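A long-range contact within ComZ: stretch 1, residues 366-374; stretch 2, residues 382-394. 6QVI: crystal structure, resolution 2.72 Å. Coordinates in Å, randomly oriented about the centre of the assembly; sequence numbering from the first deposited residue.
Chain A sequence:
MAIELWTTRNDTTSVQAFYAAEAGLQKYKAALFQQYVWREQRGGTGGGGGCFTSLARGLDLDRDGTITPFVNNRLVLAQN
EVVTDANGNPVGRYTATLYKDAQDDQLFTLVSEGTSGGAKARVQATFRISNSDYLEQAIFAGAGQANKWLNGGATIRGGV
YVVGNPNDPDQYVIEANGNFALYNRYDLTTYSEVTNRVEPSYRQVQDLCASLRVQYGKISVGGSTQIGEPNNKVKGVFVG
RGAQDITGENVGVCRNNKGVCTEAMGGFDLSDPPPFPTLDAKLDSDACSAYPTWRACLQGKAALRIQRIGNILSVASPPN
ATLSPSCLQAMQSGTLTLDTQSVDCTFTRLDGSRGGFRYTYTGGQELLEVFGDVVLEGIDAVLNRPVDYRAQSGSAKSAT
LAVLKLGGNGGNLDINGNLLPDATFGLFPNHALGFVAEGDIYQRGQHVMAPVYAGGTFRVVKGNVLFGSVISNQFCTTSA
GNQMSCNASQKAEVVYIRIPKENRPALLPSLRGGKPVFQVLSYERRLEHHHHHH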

# COMPACT_ATOMS: atom_id res chain seq x y z
N GLU A 366 -17.40 13.44 -20.70
CA GLU A 366 -18.05 12.13 -20.54
C GLU A 366 -18.23 11.49 -19.17
O GLU A 366 -17.79 11.99 -18.16
N LEU A 367 -18.88 10.34 -19.15
CA LEU A 367 -19.14 9.69 -17.89
C LEU A 367 -19.07 8.19 -18.02
O LEU A 367 -19.56 7.62 -18.97
N LEU A 368 -18.46 7.56 -17.03
CA LEU A 368 -18.30 6.14 -17.01
C LEU A 368 -18.54 5.73 -15.59
O LEU A 368 -17.72 5.92 -14.75
N GLU A 369 -19.70 5.17 -15.33
CA GLU A 369 -20.04 4.76 -14.00
C GLU A 369 -19.82 3.30 -13.89
O GLU A 369 -20.06 2.58 -14.83
N VAL A 370 -19.32 2.85 -12.75
CA VAL A 370 -19.07 1.44 -12.55
C VAL A 370 -19.73 1.00 -11.26
O VAL A 370 -19.48 1.58 -10.23
N PHE A 371 -20.58 -0.02 -11.31
CA PHE A 371 -21.28 -0.50 -10.12
C PHE A 371 -20.84 -1.91 -9.84
O PHE A 371 -21.17 -2.81 -10.56
N GLY A 372 -20.02 -2.08 -8.81
CA GLY A 372 -19.37 -3.33 -8.52
C GLY A 372 -18.15 -3.46 -9.40
O GLY A 372 -17.76 -2.53 -10.10
N ASP A 373 -17.55 -4.64 -9.38
CA ASP A 373 -16.33 -4.88 -10.13
C ASP A 373 -16.60 -5.61 -11.45
O ASP A 373 -17.38 -6.56 -11.50
N VAL A 374 -15.91 -5.21 -12.49
CA VAL A 374 -16.08 -5.80 -13.80
C VAL A 374 -14.80 -6.29 -14.41
O VAL A 374 -13.84 -5.58 -14.42
N VAL A 382 -9.76 0.48 -24.59
CA VAL A 382 -9.18 1.80 -24.82
C VAL A 382 -10.29 2.79 -24.47
O VAL A 382 -11.46 2.57 -24.83
N LEU A 383 -9.95 3.79 -23.65
CA LEU A 383 -10.81 4.94 -23.39
C LEU A 383 -10.18 6.07 -24.17
O LEU A 383 -9.07 6.50 -23.84
N ASN A 384 -10.88 6.53 -25.19
CA ASN A 384 -10.27 7.39 -26.17
C ASN A 384 -10.61 8.86 -25.97
O ASN A 384 -10.13 9.68 -26.75
N ARG A 385 -11.34 9.22 -24.93
CA ARG A 385 -11.67 10.62 -24.73
C ARG A 385 -11.71 10.90 -23.23
O ARG A 385 -11.92 9.98 -22.44
N PRO A 386 -11.49 12.16 -22.82
CA PRO A 386 -11.60 12.51 -21.40
C PRO A 386 -12.92 12.05 -20.79
O PRO A 386 -13.98 12.15 -21.42
N VAL A 387 -12.83 11.51 -19.60
CA VAL A 387 -13.99 10.93 -18.99
C VAL A 387 -13.93 11.01 -17.49
O VAL A 387 -12.92 10.81 -16.90
N ASP A 388 -15.05 11.34 -16.89
CA ASP A 388 -15.21 11.45 -15.48
C ASP A 388 -15.71 10.13 -15.01
O ASP A 388 -16.49 9.50 -15.70
N TYR A 389 -15.31 9.69 -13.83
CA TYR A 389 -15.81 8.42 -13.40
C TYR A 389 -16.54 8.51 -12.12
O TYR A 389 -16.41 9.48 -11.42
N ARG A 390 -17.35 7.52 -11.86
CA ARG A 390 -18.12 7.41 -10.65
C ARG A 390 -18.10 5.94 -10.38
O ARG A 390 -18.39 5.17 -11.26
N ALA A 391 -17.78 5.53 -9.17
CA ALA A 391 -17.73 4.12 -8.89
C ALA A 391 -18.18 3.77 -7.51
O ALA A 391 -17.89 4.47 -6.58
N GLN A 392 -18.88 2.66 -7.38
CA GLN A 392 -19.32 2.24 -6.08
C GLN A 392 -19.55 0.78 -6.04
O GLN A 392 -19.67 0.15 -7.05
N SER A 393 -19.57 0.23 -4.85
CA SER A 393 -19.81 -1.17 -4.66
C SER A 393 -20.67 -1.20 -3.44
O SER A 393 -20.22 -1.47 -2.35
N GLY A 394 -21.93 -0.89 -3.65
CA GLY A 394 -22.87 -0.83 -2.55
C GLY A 394 -22.61 0.35 -1.64
O GLY A 394 -23.00 1.48 -1.95

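Two neighbouring parallel strands, the first ending at Phe371 and the second running from Val387 to Gln392, form most of this contact, so their side chains lie beside one another on the two faces of a sheet rather than interlocking between the strands. The apolar centre is on the face that carries Leu368, Val370, Val387 and Ala391. Leu368 (chi1 t, chi2 p) sets its CB 3.6 Å from CG2 of Val387, whose chi1 is p, and its CD2 lies 4.0 Å from CD2 of Leu383 (chi1 m, chi2 p), which points toward the first stretch from the preceding strand segment. Branched aliphatic chains suit this buried surface, since they fill space without leaving a polar group unpaired. Further along, Val370 (t) pairs with Ala391, CB to CB 4.4 Å; the alanine contributes just a methyl group. Tyr389, chi1 p, starts on this face, but its ring leads away from the first stretch.

The other face is more mixed. Leu367 (t, p) brings its CD1 to 3.7 Å from CD of Arg390, whose chi1 is m and chi2 t. NH1 of Arg390 lies 3.7 Å from CD2 of Leu367, so both aliphatic stem and guanidinium pack on the leucine. CD of Arg390 also lies 4.4 Å from CG of Glu369, a contact between methylene groups. Phe371 (m) and Gln392 (chi1 p, chi2 t) continue this face more loosely.

At the polar edge, Glu366 and Arg385 form a salt bridge: NH2 of Arg385 donates to OE2 of Glu366 at 2.9 Å, with the carboxylate oxygen near the guanidinium plane, where the N-H bonds point. The buried glutamate thereby gains a compensating charge, and its OE1 is hydrogen-bonded elsewhere in the structure. At the far end, Gly372 has a positive phi that favours glycine, and its CA lies 3.8 Å from OG of Ser393 (m).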

# COMPACT_ATOMS: atom_id res chain seq x y z
CB GLU A 366 -17.43 11.11 -21.47
CG GLU A 366 -16.88 11.69 -22.74
CD GLU A 366 -17.78 12.73 -23.34
OE1 GLU A 366 -18.95 12.72 -23.01
OE2 GLU A 366 -17.31 13.53 -24.16
CB LEU A 367 -20.49 10.11 -17.38
CG LEU A 367 -20.80 9.57 -16.00
CD1 LEU A 367 -19.63 9.92 -15.13
CD2 LEU A 367 -22.07 10.14 -15.42
CB LEU A 368 -16.89 5.82 -17.40
CG LEU A 368 -16.36 4.53 -16.87
CD1 LEU A 368 -17.46 3.53 -17.06
CD2 LEU A 368 -15.17 4.16 -17.71
CB GLU A 369 -21.50 5.05 -13.73
CG GLU A 369 -22.06 6.21 -14.53
CD GLU A 369 -23.56 6.33 -14.42
OE1 GLU A 369 -24.21 6.52 -15.46
OE2 GLU A 369 -24.10 6.24 -13.31
CB VAL A 370 -17.57 1.16 -12.47
CG1 VAL A 370 -17.33 -0.31 -12.37
CG2 VAL A 370 -16.86 1.66 -13.70
CB PHE A 371 -22.77 -0.51 -10.37
CG PHE A 371 -23.26 0.67 -11.13
CD1 PHE A 371 -22.91 0.85 -12.43
CD2 PHE A 371 -24.09 1.57 -10.53
CE1 PHE A 371 -23.37 1.94 -13.14
CE2 PHE A 371 -24.55 2.65 -11.22
CZ PHE A 371 -24.20 2.83 -12.53
CB ASP A 373 -15.36 -5.67 -9.26
CG ASP A 373 -15.11 -4.99 -7.90
OD1 ASP A 373 -14.09 -4.28 -7.76
OD2 ASP A 373 -15.94 -5.15 -6.97
CB VAL A 374 -16.74 -4.79 -14.76
CG1 VAL A 374 -16.66 -3.39 -14.23
CG2 VAL A 374 -16.12 -4.81 -16.12
CB VAL A 382 -8.69 2.00 -26.29
CG1 VAL A 382 -7.90 0.75 -26.81
CG2 VAL A 382 -9.76 2.55 -27.20
CB LEU A 383 -10.93 5.30 -21.91
CG LEU A 383 -11.56 4.34 -20.94
CD1 LEU A 383 -10.56 3.32 -20.61
CD2 LEU A 383 -11.89 5.15 -19.72
CB ASN A 384 -10.67 6.95 -27.56
CG ASN A 384 -9.61 7.22 -28.58
OD1 ASN A 384 -9.44 6.47 -29.54
ND2 ASN A 384 -8.89 8.32 -28.39
CB ARG A 385 -13.00 11.00 -25.40
CG ARG A 385 -13.05 10.65 -26.88
CD ARG A 385 -13.69 11.74 -27.74
NE ARG A 385 -14.71 12.46 -27.01
CZ ARG A 385 -15.07 13.70 -27.30
NH1 ARG A 385 -14.47 14.34 -28.30
NH2 ARG A 385 -16.01 14.31 -26.59
CB PRO A 386 -11.50 14.04 -21.42
CG PRO A 386 -10.64 14.33 -22.58
CD PRO A 386 -10.94 13.27 -23.62
CB VAL A 387 -14.03 9.47 -19.44
CG1 VAL A 387 -12.65 8.88 -19.40
CG2 VAL A 387 -14.99 8.63 -18.64
CB ASP A 388 -16.28 12.47 -15.17
CG ASP A 388 -15.73 13.76 -14.69
OD1 ASP A 388 -14.63 14.14 -15.14
OD2 ASP A 388 -16.40 14.40 -13.88
CB TYR A 389 -14.72 7.36 -13.36
CG TYR A 389 -13.72 7.48 -12.26
CD1 TYR A 389 -14.07 7.32 -10.95
CD2 TYR A 389 -12.39 7.70 -12.55
CE1 TYR A 389 -13.13 7.41 -9.96
CE2 TYR A 389 -11.45 7.80 -11.57
CZ TYR A 389 -11.83 7.64 -10.28
OH TYR A 389 -10.89 7.73 -9.31
CB ARG A 390 -19.55 7.85 -10.88
CG ARG A 390 -19.73 9.30 -11.24
CD ARG A 390 -21.12 9.54 -11.81
NE ARG A 390 -22.07 9.99 -10.81
CZ ARG A 390 -22.88 11.02 -10.98
NH1 ARG A 390 -22.84 11.69 -12.11
NH2 ARG A 390 -23.73 11.38 -10.03
CB ALA A 391 -16.32 3.64 -9.06
CB GLN A 392 -20.59 2.96 -5.68
CG GLN A 392 -21.66 3.02 -6.74
CD GLN A 392 -23.00 3.38 -6.14
OE1 GLN A 392 -23.37 2.87 -5.10
NE2 GLN A 392 -23.72 4.25 -6.81
CB SER A 393 -18.53 -1.90 -4.40
OG SER A 393 -17.64 -1.75 -5.48